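Local coordinates for ESSC (Geobacillus thermodenitrificans, PDB 5FWH), which forms the N-terminal, forkhead-associated (FHA) part of EssC, a membrane-associated FtsK/SpoIIIE-type ATPase of the bacterial type VII secretion system, at residues 7-12 with 36-41; 44-49 with 59-64; 96-101 with 176-181. One frame throughout, in Å; residues are numbered along the deposited sequence.

Interaction 1: 7-12 with 36-41; sequences LYETYC and VSSFSF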
loop_
_atom_site.group_PDB
_atom_site.type_symbol
_atom_site.label_atom_id
_atom_site.label_comp_id
_atom_site.label_asym_id
_atom_site.label_seq_id
_atom_site.Cartn_x
_atom_site.Cartn_y
_atom_site.Cartn_z
ATOM N N LEU A 7 -5.460 5.951 4.674
ATOM C CA LEU A 7 -6.653 5.266 4.343
ATOM C C LEU A 7 -7.839 5.958 5.014
ATOM O O LEU A 7 -7.805 6.235 6.184
ATOM C CB LEU A 7 -6.603 3.811 4.821
ATOM C CG LEU A 7 -5.452 3.001 4.171
ATOM C CD1 LEU A 7 -4.201 3.012 5.073
ATOM C CD2 LEU A 7 -5.896 1.552 3.934
ATOM N N TYR A 8 -8.870 6.167 4.203
ATOM C CA TYR A 8 -10.131 6.792 4.636
ATOM C C TYR A 8 -11.188 6.523 3.549
ATOM O O TYR A 8 -10.821 6.325 2.351
ATOM C CB TYR A 8 -9.917 8.289 4.817
ATOM C CG TYR A 8 -9.430 8.959 3.563
ATOM C CD1 TYR A 8 -8.095 8.880 3.187
ATOM C CD2 TYR A 8 -10.290 9.685 2.752
ATOM C CE1 TYR A 8 -7.639 9.489 2.076
ATOM C CE2 TYR A 8 -9.839 10.278 1.597
ATOM C CZ TYR A 8 -8.502 10.184 1.281
ATOM O OH TYR A 8 -8.023 10.762 0.147
ATOM N N GLU A 9 -12.481 6.498 3.944
ATOM C CA GLU A 9 -13.574 6.123 3.050
ATOM C C GLU A 9 -13.139 4.917 2.197
ATOM O O GLU A 9 -12.801 3.895 2.772
ATOM C CB GLU A 9 -14.063 7.312 2.216
ATOM C CG GLU A 9 -14.466 8.506 3.095
ATOM C CD GLU A 9 -15.482 9.489 2.486
ATOM O OE1 GLU A 9 -16.302 9.088 1.597
ATOM O OE2 GLU A 9 -15.478 10.676 2.912
ATOM N N THR A 10 -13.114 5.061 0.870
ATOM C CA THR A 10 -12.740 3.999 -0.071
ATOM C C THR A 10 -11.413 4.336 -0.825
ATOM O O THR A 10 -11.204 3.940 -1.975
ATOM C CB THR A 10 -13.885 3.858 -1.086
ATOM O OG1 THR A 10 -14.138 5.149 -1.690
ATOM C CG2 THR A 10 -15.153 3.310 -0.383
ATOM N N TYR A 11 -10.568 5.150 -0.198
ATOM C CA TYR A 11 -9.345 5.655 -0.804
ATOM C C TYR A 11 -8.166 5.239 0.039
ATOM O O TYR A 11 -8.328 4.996 1.242
ATOM C CB TYR A 11 -9.367 7.178 -0.888
ATOM C CG TYR A 11 -10.582 7.600 -1.681
ATOM C CD1 TYR A 11 -10.660 7.314 -3.041
ATOM C CD2 TYR A 11 -11.694 8.184 -1.041
ATOM C CE1 TYR A 11 -11.816 7.631 -3.777
ATOM C CE2 TYR A 11 -12.818 8.512 -1.754
ATOM C CZ TYR A 11 -12.872 8.234 -3.114
ATOM O OH TYR A 11 -13.981 8.565 -3.801
ATOM N N CYS A 12 -7.004 5.167 -0.625
ATOM C CA CYS A 12 -5.744 5.023 0.053
ATOM C C CYS A 12 -4.797 5.964 -0.693
ATOM O O CYS A 12 -4.666 5.831 -1.923
ATOM C CB CYS A 12 -5.263 3.580 -0.080
ATOM S SG CYS A 12 -3.656 3.219 0.689
ATOM N N VAL A 36 -6.934 15.526 2.655
ATOM C CA VAL A 36 -8.228 14.865 2.703
ATOM C C VAL A 36 -9.315 15.933 2.831
ATOM O O VAL A 36 -9.593 16.430 3.926
ATOM C CB VAL A 36 -8.348 13.939 3.913
ATOM C CG1 VAL A 36 -9.698 13.226 3.860
ATOM C CG2 VAL A 36 -7.148 12.962 3.965
ATOM N N SER A 37 -9.945 16.269 1.714
ATOM C CA SER A 37 -10.884 17.399 1.688
ATOM C C SER A 37 -12.255 17.055 2.226
ATOM O O SER A 37 -12.988 17.953 2.645
ATOM C CB SER A 37 -11.018 17.957 0.271
ATOM O OG SER A 37 -11.048 16.877 -0.625
ATOM N N SER A 38 -12.597 15.776 2.214
ATOM C CA SER A 38 -13.899 15.363 2.681
ATOM C C SER A 38 -14.043 15.374 4.215
ATOM O O SER A 38 -15.178 15.278 4.680
ATOM C CB SER A 38 -14.226 13.980 2.129
ATOM O OG SER A 38 -13.287 13.019 2.589
ATOM N N PHE A 39 -12.929 15.462 4.979
ATOM C CA PHE A 39 -12.942 15.548 6.448
ATOM C C PHE A 39 -12.848 17.012 6.979
ATOM O O PHE A 39 -12.222 17.876 6.332
ATOM C CB PHE A 39 -11.766 14.773 7.000
ATOM C CG PHE A 39 -11.922 13.275 6.983
ATOM C CD1 PHE A 39 -12.740 12.596 6.050
ATOM C CD2 PHE A 39 -11.220 12.522 7.908
ATOM C CE1 PHE A 39 -12.843 11.210 6.062
ATOM C CE2 PHE A 39 -11.328 11.132 7.923
ATOM C CZ PHE A 39 -12.137 10.474 7.004
ATOM N N SER A 40 -13.416 17.232 8.173
ATOM C CA SER A 40 -13.458 18.496 8.956
ATOM C C SER A 40 -12.155 18.882 9.694
ATOM O O SER A 40 -11.769 20.061 9.772
ATOM C CB SER A 40 -14.551 18.335 10.064
ATOM O OG SER A 40 -14.289 17.244 11.025
ATOM N N PHE A 41 -11.564 17.861 10.332
ATOM C CA PHE A 41 -10.443 17.994 11.251
ATOM C C PHE A 41 -10.776 18.979 12.405
ATOM O O PHE A 41 -9.932 19.801 12.808
ATOM C CB PHE A 41 -9.150 18.388 10.487
ATOM C CG PHE A 41 -8.690 17.348 9.509
ATOM C CD1 PHE A 41 -8.001 16.224 9.957
ATOM C CD2 PHE A 41 -8.996 17.464 8.175
ATOM C CE1 PHE A 41 -7.600 15.249 9.075
ATOM C CE2 PHE A 41 -8.612 16.506 7.288
ATOM C CZ PHE A 41 -7.909 15.393 7.728
#

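Interaction 2: 44-49 with 59-64; sequences GYIQIE and VLQGGR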
loop_
_atom_site.group_PDB
_atom_site.type_symbol
_atom_site.label_atom_id
_atom_site.label_comp_id
_atom_site.label_asym_id
_atom_site.label_seq_id
_atom_site.Cartn_x
_atom_site.Cartn_y
_atom_site.Cartn_z
ATOM N N GLY A 44 -8.411 18.975 15.231
ATOM C CA GLY A 44 -7.007 19.177 14.846
ATOM C C GLY A 44 -6.655 18.473 13.556
ATOM O O GLY A 44 -7.280 17.493 13.171
ATOM N N TYR A 45 -5.688 19.024 12.828
ATOM C CA TYR A 45 -5.099 18.318 11.746
ATOM C C TYR A 45 -4.254 17.199 12.395
ATOM O O TYR A 45 -4.141 17.105 13.660
ATOM C CB TYR A 45 -4.292 19.277 10.820
ATOM C CG TYR A 45 -5.120 20.447 10.246
ATOM C CD1 TYR A 45 -6.379 20.232 9.662
ATOM C CD2 TYR A 45 -4.656 21.782 10.299
ATOM C CE1 TYR A 45 -7.145 21.281 9.175
ATOM C CE2 TYR A 45 -5.428 22.850 9.790
ATOM C CZ TYR A 45 -6.669 22.606 9.225
ATOM O OH TYR A 45 -7.452 23.655 8.700
ATOM N N ILE A 46 -3.726 16.298 11.566
ATOM C CA ILE A 46 -2.865 15.261 12.032
ATOM C C ILE A 46 -1.505 15.624 11.691
ATOM O O ILE A 46 -1.217 15.969 10.524
ATOM C CB ILE A 46 -3.242 13.893 11.462
ATOM C CG1 ILE A 46 -4.729 13.544 11.751
ATOM C CG2 ILE A 46 -2.347 12.785 12.048
ATOM C CD1 ILE A 46 -5.111 13.635 13.240
ATOM N N GLN A 47 -0.652 15.610 12.716
ATOM C CA GLN A 47 0.767 15.881 12.545
ATOM C C GLN A 47 1.519 14.594 12.707
ATOM O O GLN A 47 1.307 13.861 13.685
ATOM C CB GLN A 47 1.282 16.896 13.597
ATOM C CG GLN A 47 0.578 18.260 13.715
ATOM C CD GLN A 47 -0.722 18.259 14.517
ATOM O OE1 GLN A 47 -0.784 17.894 15.723
ATOM N NE2 GLN A 47 -1.762 18.710 13.876
ATOM N N ILE A 48 2.414 14.344 11.783
ATOM C CA ILE A 48 3.351 13.237 11.834
ATOM C C ILE A 48 4.742 13.840 11.831
ATOM O O ILE A 48 5.049 14.617 10.955
ATOM C CB ILE A 48 3.210 12.308 10.589
ATOM C CG1 ILE A 48 1.755 12.001 10.283
ATOM C CG2 ILE A 48 3.959 11.016 10.787
ATOM C CD1 ILE A 48 1.041 11.146 11.316
ATOM N N GLU A 49 5.562 13.516 12.819
ATOM C CA GLU A 49 6.936 13.960 12.847
ATOM C C GLU A 49 7.913 12.805 13.092
ATOM O O GLU A 49 7.614 11.872 13.822
ATOM C CB GLU A 49 7.131 15.094 13.871
ATOM C CG GLU A 49 7.150 14.671 15.334
ATOM C CD GLU A 49 7.585 15.770 16.324
ATOM O OE1 GLU A 49 6.912 16.825 16.418
ATOM O OE2 GLU A 49 8.598 15.564 17.043
ATOM N N VAL A 59 2.886 10.698 16.274
ATOM C CA VAL A 59 1.602 11.041 15.757
ATOM C C VAL A 59 0.961 11.946 16.799
ATOM O O VAL A 59 0.773 11.577 17.984
ATOM C CB VAL A 59 0.663 9.834 15.473
ATOM C CG1 VAL A 59 -0.673 10.350 14.911
ATOM C CG2 VAL A 59 1.239 8.881 14.433
ATOM N N LEU A 60 0.627 13.134 16.352
ATOM C CA LEU A 60 -0.064 14.113 17.194
ATOM C C LEU A 60 -1.391 14.534 16.501
ATOM O O LEU A 60 -1.515 14.592 15.286
ATOM C CB LEU A 60 0.818 15.336 17.416
ATOM C CG LEU A 60 2.345 15.255 17.404
ATOM C CD1 LEU A 60 2.904 16.644 17.145
ATOM C CD2 LEU A 60 2.859 14.772 18.752
ATOM N N GLN A 61 -2.406 14.837 17.254
ATOM C CA GLN A 61 -3.647 15.269 16.602
ATOM C C GLN A 61 -4.018 16.722 16.927
ATOM O O GLN A 61 -4.423 17.441 16.032
ATOM C CB GLN A 61 -4.759 14.281 16.873
ATOM C CG GLN A 61 -6.135 14.732 16.395
ATOM C CD GLN A 61 -7.197 13.669 16.622
ATOM O OE1 GLN A 61 -7.092 12.878 17.565
ATOM N NE2 GLN A 61 -8.226 13.658 15.772
ATOM N N GLY A 62 -3.848 17.175 18.164
ATOM C CA GLY A 62 -3.959 18.638 18.387
ATOM C C GLY A 62 -2.660 19.301 18.812
ATOM O O GLY A 62 -2.647 20.164 19.680
ATOM N N GLY A 63 -1.549 18.875 18.238
ATOM C CA GLY A 63 -0.272 19.181 18.845
ATOM C C GLY A 63 0.002 18.312 20.056
ATOM O O GLY A 63 1.070 18.437 20.682
ATOM N N ARG A 64 -0.936 17.415 20.385
ATOM C CA ARG A 64 -0.688 16.429 21.404
ATOM C C ARG A 64 -0.619 15.029 20.793
ATOM O O ARG A 64 -1.340 14.690 19.815
ATOM C CB ARG A 64 -1.686 16.515 22.567
ATOM C CG ARG A 64 -3.170 16.451 22.234
ATOM C CD ARG A 64 -3.954 17.082 23.379
ATOM N NE ARG A 64 -5.369 17.108 23.043
ATOM C CZ ARG A 64 -6.272 17.977 23.501
ATOM N NH1 ARG A 64 -5.968 18.953 24.382
ATOM N NH2 ARG A 64 -7.520 17.851 23.078
#

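Interaction 3: 96-101 with 176-181; sequences YVYYVG and LAVTSS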
loop_
_atom_site.group_PDB
_atom_site.type_symbol
_atom_site.label_atom_id
_atom_site.label_comp_id
_atom_site.label_asym_id
_atom_site.label_seq_id
_atom_site.Cartn_x
_atom_site.Cartn_y
_atom_site.Cartn_z
ATOM N N TYR A 96 11.146 -6.824 -5.770
ATOM C CA TYR A 96 11.326 -8.102 -6.377
ATOM C C TYR A 96 10.680 -8.008 -7.718
ATOM O O TYR A 96 9.626 -7.414 -7.810
ATOM C CB TYR A 96 10.526 -9.125 -5.592
ATOM C CG TYR A 96 10.970 -9.327 -4.212
ATOM C CD1 TYR A 96 10.514 -8.519 -3.212
ATOM C CD2 TYR A 96 11.876 -10.352 -3.911
ATOM C CE1 TYR A 96 10.955 -8.687 -1.939
ATOM C CE2 TYR A 96 12.309 -10.539 -2.640
ATOM C CZ TYR A 96 11.847 -9.705 -1.660
ATOM O OH TYR A 96 12.276 -9.892 -0.391
ATOM N N VAL A 97 11.215 -8.660 -8.719
ATOM C CA VAL A 97 10.551 -8.680 -10.018
ATOM C C VAL A 97 10.455 -10.101 -10.419
ATOM O O VAL A 97 11.406 -10.810 -10.367
ATOM C CB VAL A 97 11.264 -7.851 -11.105
ATOM C CG1 VAL A 97 10.487 -7.895 -12.426
ATOM C CG2 VAL A 97 11.387 -6.417 -10.621
ATOM N N TYR A 98 9.253 -10.520 -10.763
ATOM C CA TYR A 98 8.994 -11.873 -11.201
ATOM C C TYR A 98 8.606 -11.922 -12.650
ATOM O O TYR A 98 7.809 -11.075 -13.127
ATOM C CB TYR A 98 7.848 -12.495 -10.372
ATOM C CG TYR A 98 8.177 -12.454 -8.873
ATOM C CD1 TYR A 98 9.158 -13.309 -8.302
ATOM C CD2 TYR A 98 7.581 -11.518 -8.061
ATOM C CE1 TYR A 98 9.464 -13.247 -6.944
ATOM C CE2 TYR A 98 7.868 -11.470 -6.706
ATOM C CZ TYR A 98 8.835 -12.320 -6.173
ATOM O OH TYR A 98 9.052 -12.190 -4.824
ATOM N N TYR A 99 9.087 -12.968 -13.302
ATOM C CA TYR A 99 8.714 -13.312 -14.668
ATOM C C TYR A 99 7.503 -14.243 -14.616
ATOM O O TYR A 99 7.560 -15.294 -14.005
ATOM C CB TYR A 99 9.914 -13.935 -15.422
ATOM C CG TYR A 99 9.533 -14.414 -16.772
ATOM C CD1 TYR A 99 9.282 -13.506 -17.766
ATOM C CD2 TYR A 99 9.353 -15.758 -17.039
ATOM C CE1 TYR A 99 8.861 -13.907 -19.026
ATOM C CE2 TYR A 99 8.940 -16.189 -18.304
ATOM C CZ TYR A 99 8.710 -15.252 -19.295
ATOM O OH TYR A 99 8.311 -15.615 -20.550
ATOM N N VAL A 100 6.396 -13.820 -15.230
ATOM C CA VAL A 100 5.148 -14.547 -15.161
ATOM C C VAL A 100 4.551 -14.757 -16.561
ATOM O O VAL A 100 3.369 -15.022 -16.685
ATOM C CB VAL A 100 4.119 -13.854 -14.234
ATOM C CG1 VAL A 100 4.600 -13.841 -12.787
ATOM C CG2 VAL A 100 3.809 -12.430 -14.705
ATOM N N GLY A 101 5.387 -14.654 -17.594
ATOM C CA GLY A 101 5.017 -14.960 -18.962
ATOM C C GLY A 101 4.509 -16.378 -19.241
ATOM O O GLY A 101 3.809 -16.606 -20.227
ATOM N N LEU A 176 6.140 -8.716 -13.198
ATOM C CA LEU A 176 5.379 -8.219 -12.063
ATOM C C LEU A 176 6.316 -7.800 -10.949
ATOM O O LEU A 176 7.091 -8.634 -10.465
ATOM C CB LEU A 176 4.437 -9.313 -11.592
ATOM C CG LEU A 176 3.697 -8.995 -10.314
ATOM C CD1 LEU A 176 2.753 -7.829 -10.581
ATOM C CD2 LEU A 176 3.002 -10.250 -9.846
ATOM N N ALA A 177 6.278 -6.517 -10.587
ATOM C CA ALA A 177 7.134 -6.004 -9.558
ATOM C C ALA A 177 6.319 -5.839 -8.325
ATOM O O ALA A 177 5.165 -5.371 -8.366
ATOM C CB ALA A 177 7.794 -4.711 -9.941
ATOM N N VAL A 178 6.882 -6.335 -7.252
ATOM C CA VAL A 178 6.297 -6.275 -5.930
ATOM C C VAL A 178 7.167 -5.515 -4.957
ATOM O O VAL A 178 8.316 -5.861 -4.855
ATOM C CB VAL A 178 6.127 -7.699 -5.397
ATOM C CG1 VAL A 178 5.497 -7.661 -3.992
ATOM C CG2 VAL A 178 5.323 -8.472 -6.415
ATOM N N THR A 179 6.675 -4.474 -4.273
ATOM C CA THR A 179 7.532 -3.748 -3.319
ATOM C C THR A 179 6.899 -3.892 -1.968
ATOM O O THR A 179 5.683 -3.859 -1.864
ATOM C CB THR A 179 7.729 -2.284 -3.698
ATOM O OG1 THR A 179 8.266 -2.291 -5.013
ATOM C CG2 THR A 179 8.723 -1.587 -2.769
ATOM N N SER A 180 7.741 -4.058 -0.963
ATOM C CA SER A 180 7.306 -4.502 0.333
ATOM C C SER A 180 8.322 -4.099 1.350
ATOM O O SER A 180 9.507 -4.152 1.100
ATOM C CB SER A 180 7.258 -6.012 0.376
ATOM O OG SER A 180 6.763 -6.454 1.609
ATOM N N SER A 181 7.845 -3.797 2.537
ATOM C CA SER A 181 8.718 -3.617 3.683
ATOM C C SER A 181 9.217 -4.921 4.270
ATOM O O SER A 181 10.101 -4.864 5.063
ATOM C CB SER A 181 8.079 -2.717 4.766
ATOM O OG SER A 181 6.660 -2.673 4.667
#

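Interaction 1: 7-12 with 36-41
Val36 and Phe39 of the 36-41 loop meet the ring of Tyr8 differently, one over a face and the other at an edge. Val36, reaching tip to tip, lays CG1 over one face, 4.0 Å from the ring centroid and near the normal, a CH-pi contact; CG2 of the same residue approaches the CE1 side at 4.0 Å. CB of Tyr11 lies against the opposite face, so the ring is sandwiched. Phe39 meets Tyr8 as an edge-to-face pair, the edge of Tyr8 turned to the face of Phe39, with centroids 6.0 Å apart and planes at 76°; Phe39 CZ also touches Tyr8 CB at 3.8 Å. Tyr8 achieves this with CG in the crowded position between backbone N and carbonyl carbon (chi1 58°), and its hydroxyl is held by Gln13. Both segments are turns at one end of what is probably the first of two beta-sandwiches: a type II' turn, Tyr8 to Tyr11, closes the hairpin of strands 3-8 and 11-16, while a type I turn, Val36 to Phe39, follows the short strand 34-35 of the other sheet. An alanine at Tyr8 would remove the ring and would probably cost Val36 and Phe39 their main partner across the turns. Ser38 OG donates to Glu9 OE2 at 3.2 Å from 44° above the carboxylate plane, and that oxygen sits at the edge of the Phe39 ring.

Interaction 2: 44-49 with 59-64
Val59 opens the second segment as a non-hydrogen-bonded partner of Ile48 in the antiparallel hairpin of strands 46-50 and 57-60. The two side chains lie side by side, Ile48 CD1 reaching Val59 CG2 at 3.9 Å, while CG1 of the valine meets CG2 of Ile46 obliquely; these groups share the buried face. Leu60 turns to the other face and forms the hydrogen-bonded pair with Gln47: Leu60 N to Gln47 O at 2.8 Å, almost straight at 178°, and Gln47 N to Leu60 O at 2.9 Å, both in the plane of their carbonyls. Its CD1 packs on Gln47 CB. At Gln61 the pairing ends and the chain bends, its N bonded to Arg64 O. The extended side chain crosses Ile46, whose CD1 rests on Gln61 CG at 3.5 Å, and Asp78 O accepts from the amide NE2. The carbonyl of Gln61 is crowded: its O lies only 2.4 Å from Tyr45 O, two acceptors with no proton between them, and 3.3 Å from Gly44 CA, where a side chain would collide. Gly63, whose backbone angles call for glycine, gives its N-H to Gln47 OE1 at 2.8 Å, from above the amide plane. Gln47, bent at chi2 (80°), folds over the strand to reach it. A strand glutamine thus extends the pairing by a side-chain bond into the turn that leads from strand 57-60 to strand 65-69, whereas the close approach of the two carbonyl oxygens would probably be unfavourable electrostatically, unless it reflects local imprecision of the model.

Interaction 3: 96-101 with 176-181
Neighbouring strands 94-99 and 175-180 of an antiparallel sheet in the second half of the chain are joined here through segments 96-101 and 176-181, 75 residues apart. Four backbone hydrogen bonds tie them, two round each hydrogen-bonded pair. Tyr96 N gives to Val178 O at 3.1 Å and Val178 N to Tyr96 O at 3.0 Å, the latter almost along the C=O axis. At the other pair Tyr98 N and Leu176 O, and Leu176 N and Tyr98 O, are each 2.9 Å apart. Tyr98 N approaches from 25° above its acceptor's carbonyl plane. Between them Val97 and Ala177 turn to the opposite face, Val97 CG2 meeting Ala177 CB at 4.0 Å. On the face carrying Tyr96, Tyr98, Leu176 and Val178, the methyl CG2 of Val178 sits in plane at the edge of the Tyr98 ring, 3.9 Å from CE2. The ring of Tyr96 instead has Val178 O at its edge, and its hydroxyl bonds to Glu183 and Val184 beyond the strand. Past the last pair, Val100 CG2 leans on Leu176 CB. Pairing an early strand of this half with a late one is consistent with an FHA beta-sandwich, whose N- and C-terminal strands lie together.

The three contacts follow one another along the chain without interleaving. Interactions 1 and 2 lie in what appears to be the first beta-sandwich, their centres about 16 Å apart, and they touch where Phe41 CE1 packs on Ile46 CG1 at 4.3 Å: the loop that supplies the turn of interaction 1 runs on into the strand of interaction 2. Interaction 3 lies on the other side of the chain's centre, in what appears to be the second, about 30 Å from interaction 1 and 35 Å from interaction 2 between centres, with nearest atoms about 12 Å from interaction 1 and about 15 Å from interaction 2. The split agrees with two FHA-like modules in tandem.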